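Local coordinates for protein putative ABC type-2 transporter (Thermotoga maritima MSB8, PDB 3CNI) that probably takes part in transport across the cell membrane as an ABC-2 family membrane protein, of which this chain is a domain that binds calcium in the crystal, at residues I15-E18 with I23-L26; I37-A40 with E46-E49. All coordinates share one frame; numbering follows the deposited sequence.

Contact 1. Residues I15-E18 with I23-L26; sequences IVRE and IAEL. With CA (calcium ion), chain C.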
loop_
_atom_site.group_PDB
_atom_site.type_symbol
_atom_site.label_atom_id
_atom_site.label_comp_id
_atom_site.label_asym_id
_atom_site.label_seq_id
_atom_site.Cartn_x
_atom_site.Cartn_y
_atom_site.Cartn_z
ATOM N N ILE A 15 13.725 -10.429 -8.019
ATOM C CA ILE A 15 14.350 -9.131 -7.742
ATOM C C ILE A 15 15.524 -8.934 -8.675
ATOM O O ILE A 15 16.408 -9.740 -8.765
ATOM C CB ILE A 15 14.795 -9.010 -6.298
ATOM C CG1 ILE A 15 13.644 -9.348 -5.346
ATOM C CG2 ILE A 15 15.383 -7.572 -5.990
ATOM C CD1 ILE A 15 14.157 -9.835 -3.937
ATOM N N VAL A 16 15.487 -7.842 -9.410
ATOM C CA VAL A 16 16.544 -7.463 -10.366
ATOM C C VAL A 16 17.200 -6.173 -9.817
ATOM O O VAL A 16 16.569 -5.126 -9.740
ATOM C CB VAL A 16 15.925 -7.160 -11.743
ATOM C CG1 VAL A 16 16.887 -6.383 -12.601
ATOM C CG2 VAL A 16 15.475 -8.405 -12.402
ATOM N N ARG A 17 18.424 -6.265 -9.334
ATOM C CA ARG A 17 19.065 -5.088 -8.719
ATOM C C ARG A 17 20.140 -4.669 -9.630
ATOM O O ARG A 17 21.044 -5.422 -9.864
ATOM C CB ARG A 17 19.630 -5.344 -7.323
ATOM C CG ARG A 17 20.332 -4.051 -6.743
ATOM C CD ARG A 17 20.651 -4.116 -5.257
ATOM N NE ARG A 17 21.353 -5.338 -4.907
ATOM C CZ ARG A 17 22.604 -5.575 -5.180
ATOM N NH1 ARG A 17 23.127 -6.723 -4.809
ATOM N NH2 ARG A 17 23.345 -4.671 -5.794
ATOM N N GLU A 18 20.015 -3.457 -10.140
ATOM C CA GLU A 18 21.002 -2.906 -11.046
ATOM C C GLU A 18 21.943 -1.926 -10.373
ATOM O O GLU A 18 23.051 -1.691 -10.817
ATOM C CB GLU A 18 20.296 -2.222 -12.210
ATOM C CG GLU A 18 19.594 -3.213 -13.151
ATOM C CD GLU A 18 18.745 -2.529 -14.236
ATOM O OE1 GLU A 18 18.163 -1.414 -13.975
ATOM O OE2 GLU A 18 18.670 -3.122 -15.360
ATOM N N ILE A 23 22.371 1.004 0.175
ATOM C CA ILE A 23 20.937 1.090 0.502
ATOM C C ILE A 23 20.089 0.259 -0.514
ATOM O O ILE A 23 19.096 -0.372 -0.137
ATOM C CB ILE A 23 20.454 2.548 0.652
ATOM C CG1 ILE A 23 19.082 2.538 1.359
ATOM C CG2 ILE A 23 20.328 3.241 -0.694
ATOM C CD1 ILE A 23 19.244 2.192 2.813
ATOM N N ALA A 24 20.479 0.271 -1.794
ATOM C CA ALA A 24 19.921 -0.699 -2.777
ATOM C C ALA A 24 20.050 -2.127 -2.298
ATOM O O ALA A 24 19.125 -2.900 -2.372
ATOM C CB ALA A 24 20.647 -0.603 -4.136
ATOM N N GLU A 25 21.259 -2.523 -1.924
ATOM C CA GLU A 25 21.450 -3.903 -1.378
ATOM C C GLU A 25 20.480 -4.231 -0.253
ATOM O O GLU A 25 19.971 -5.356 -0.120
ATOM C CB GLU A 25 22.843 -4.163 -0.922
ATOM C CG GLU A 25 23.820 -4.072 -2.035
ATOM C CD GLU A 25 25.225 -4.337 -1.568
ATOM O OE1 GLU A 25 25.398 -4.590 -0.357
ATOM O OE2 GLU A 25 26.175 -4.289 -2.395
ATOM N N LEU A 26 20.184 -3.191 0.508
ATOM C CA LEU A 26 19.368 -3.305 1.689
ATOM C C LEU A 26 17.894 -3.455 1.344
ATOM O O LEU A 26 17.168 -4.180 1.983
ATOM C CB LEU A 26 19.582 -2.078 2.553
ATOM C CG LEU A 26 19.209 -2.208 4.005
ATOM C CD1 LEU A 26 17.708 -2.462 4.039
ATOM C CD2 LEU A 26 20.108 -3.265 4.694
HETATM CA CA CA C . 28.402 -4.089 -1.088
HETATM O O HOH W 1 27.666 -1.840 -1.761
#
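R17 reaches from the end of strand 12-17 onto the first turn of helix 22-32, within the beta-alpha-beta unit that helix makes with strands 12-17 and 36-41. The tight part lies along the arginine's aliphatic stem. Its CD sits 3.5 Å from O of A24 and 3.7 Å from CB of the same residue, and a methyl is small enough to let the stem approach the helix backbone; A24 also packs on I62 and F66, so its place favours a compact apolar residue. Farther out, the chain bends at chi3 (50°) and turns the guanidinium beneath E25, whose CG lies over the centre of one face, 3.7 Å from CZ. This is contact with a methylene, not a salt bridge: NH2 of R17 is still 4.4 Å from OE2 of E25, and the guanidinium and carboxylate planes are 54° apart. Arginine suits the spot because its N-H groups find partners beyond the two segments, NE in a salt bridge with E28 and NH2 in a hydrogen bond to the carbonyl of D19. The looser side is that of the carboxylate. E25, extended beyond CG, carries its carboxylate past the guanidinium to the metal, a long acid that can touch the arginine with a methylene and still offer an oxygen to calcium. There OE2 of E25 binds a calcium ion at 2.6 Å, and a water molecule joins the same ion.

Contact 2. Residues I37-A40 with E46-E49; sequences IVYA and EAEE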
loop_
_atom_site.group_PDB
_atom_site.type_symbol
_atom_site.label_atom_id
_atom_site.label_comp_id
_atom_site.label_asym_id
_atom_site.label_seq_id
_atom_site.Cartn_x
_atom_site.Cartn_y
_atom_site.Cartn_z
ATOM N N ILE A 37 12.042 -15.833 -3.307
ATOM C CA ILE A 37 12.939 -15.426 -4.382
ATOM C C ILE A 37 12.969 -16.467 -5.497
ATOM O O ILE A 37 13.347 -17.617 -5.276
ATOM C CB ILE A 37 14.372 -15.198 -3.867
ATOM C CG1 ILE A 37 14.376 -14.152 -2.750
ATOM C CG2 ILE A 37 15.285 -14.772 -5.006
ATOM C CD1 ILE A 37 15.751 -13.868 -2.185
ATOM N N VAL A 38 12.727 -16.016 -6.702
ATOM C CA VAL A 38 12.743 -16.865 -7.844
ATOM C C VAL A 38 13.930 -16.552 -8.739
ATOM O O VAL A 38 14.477 -17.420 -9.362
ATOM C CB VAL A 38 11.434 -16.697 -8.603
ATOM C CG1 VAL A 38 11.624 -16.841 -10.039
ATOM C CG2 VAL A 38 10.418 -17.637 -8.110
ATOM N N TYR A 39 14.357 -15.318 -8.675
ATOM C CA TYR A 39 15.620 -14.938 -9.188
ATOM C C TYR A 39 16.040 -13.675 -8.531
ATOM O O TYR A 39 15.251 -12.813 -8.269
ATOM C CB TYR A 39 15.496 -14.700 -10.648
ATOM C CG TYR A 39 16.557 -13.857 -11.239
ATOM C CD1 TYR A 39 17.725 -14.406 -11.667
ATOM C CD2 TYR A 39 16.369 -12.522 -11.426
ATOM C CE1 TYR A 39 18.677 -13.654 -12.236
ATOM C CE2 TYR A 39 17.317 -11.762 -12.002
ATOM C CZ TYR A 39 18.474 -12.332 -12.406
ATOM O OH TYR A 39 19.439 -11.578 -13.004
ATOM N N ALA A 40 17.317 -13.579 -8.260
ATOM C CA ALA A 40 17.860 -12.461 -7.554
ATOM C C ALA A 40 19.127 -12.120 -8.258
ATOM O O ALA A 40 20.035 -12.893 -8.251
ATOM C CB ALA A 40 18.146 -12.856 -6.177
ATOM N N GLU A 46 16.808 -12.596 -17.626
ATOM C CA GLU A 46 16.880 -13.830 -16.864
ATOM C C GLU A 46 15.815 -13.830 -15.752
ATOM O O GLU A 46 15.364 -14.894 -15.313
ATOM C CB GLU A 46 18.293 -13.991 -16.286
ATOM C CG GLU A 46 18.555 -15.254 -15.416
ATOM C CD GLU A 46 19.011 -16.484 -16.203
ATOM O OE1 GLU A 46 20.199 -16.556 -16.588
ATOM O OE2 GLU A 46 18.170 -17.387 -16.424
ATOM N N ALA A 47 15.418 -12.650 -15.282
ATOM C CA ALA A 47 14.407 -12.583 -14.219
ATOM C C ALA A 47 13.066 -12.850 -14.890
ATOM O O ALA A 47 12.211 -13.537 -14.342
ATOM C CB ALA A 47 14.407 -11.226 -13.457
ATOM N N GLU A 48 12.919 -12.295 -16.081
ATOM C CA GLU A 48 11.765 -12.533 -16.910
ATOM C C GLU A 48 11.588 -14.009 -17.215
ATOM O O GLU A 48 10.480 -14.502 -17.382
ATOM C CB GLU A 48 11.850 -11.762 -18.224
ATOM C CG GLU A 48 10.749 -12.225 -19.161
ATOM C CD GLU A 48 10.379 -11.238 -20.236
ATOM O OE1 GLU A 48 10.875 -11.392 -21.371
ATOM O OE2 GLU A 48 9.551 -10.337 -19.960
ATOM N N GLU A 49 12.700 -14.724 -17.282
ATOM C CA GLU A 49 12.666 -16.117 -17.645
ATOM C C GLU A 49 12.321 -16.998 -16.461
ATOM O O GLU A 49 11.527 -17.922 -16.579
ATOM C CB GLU A 49 13.958 -16.523 -18.328
ATOM C CG GLU A 49 14.063 -15.902 -19.751
#
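Y39 lays its ring against the start of helix 44-54, the helix of the beta-alpha-beta crossover from strand 36-41 to the parallel strand 58-62. The two backbones come close, with CA of Y39 and CA of A47 5.7 Å apart, which suits a flat ring against a residue no larger than alanine. CG of Y39 stands anti to the backbone N (chi1 159°), and chi2 near 87° turns a face of the ring to the helix. N of A47 lies 3.9 Å above that face, offset toward the rim, and O of E46 is on the same face. CG of the ring is 3.9 Å from CA of A47; the still shorter approach of the alanine methyl is doubtful in the model. On the same face, but toward CD1 and CE1, E46 lays its aliphatic part, its chain bent at chi2 (88°) and crossing the tyrosine at about a right angle. The carboxylate leads away and is poorly ordered, as fits a glutamate at an exposed position. Tyrosine suits its place because the ring packs while the hydroxyl is held at the far end, accepting a hydrogen bond from the backbone N of D43. Replacing Y39 by alanine is likely to leave a gap beside A47 and the methylenes of E46, and to take from the D43 amide this acceptor. Of the glutamate's atoms, CG comes closest to the ring, 3.6 Å from CE1 of Y39.

In the fold
From the N terminus, strand 12-17 runs out to a short loop, and contact 1 closes it by bringing helix 22-32 back against the strand's end. The helix then leads to strand 36-41, which lies beside strand 12-17, and contact 2 closes the next turn, onto helix 44-54. The two closures stand in series, neither enclosing the other, with centres about 13 Å apart. They meet through the sheet: I15 N and Y39 O probably share a hydrogen bond, and V16 packs on Y39 and A47. Neighbouring residues V16 and R17 face different helices, so the contacts tie helices 44-54 and 22-32 to opposite faces of the sheet.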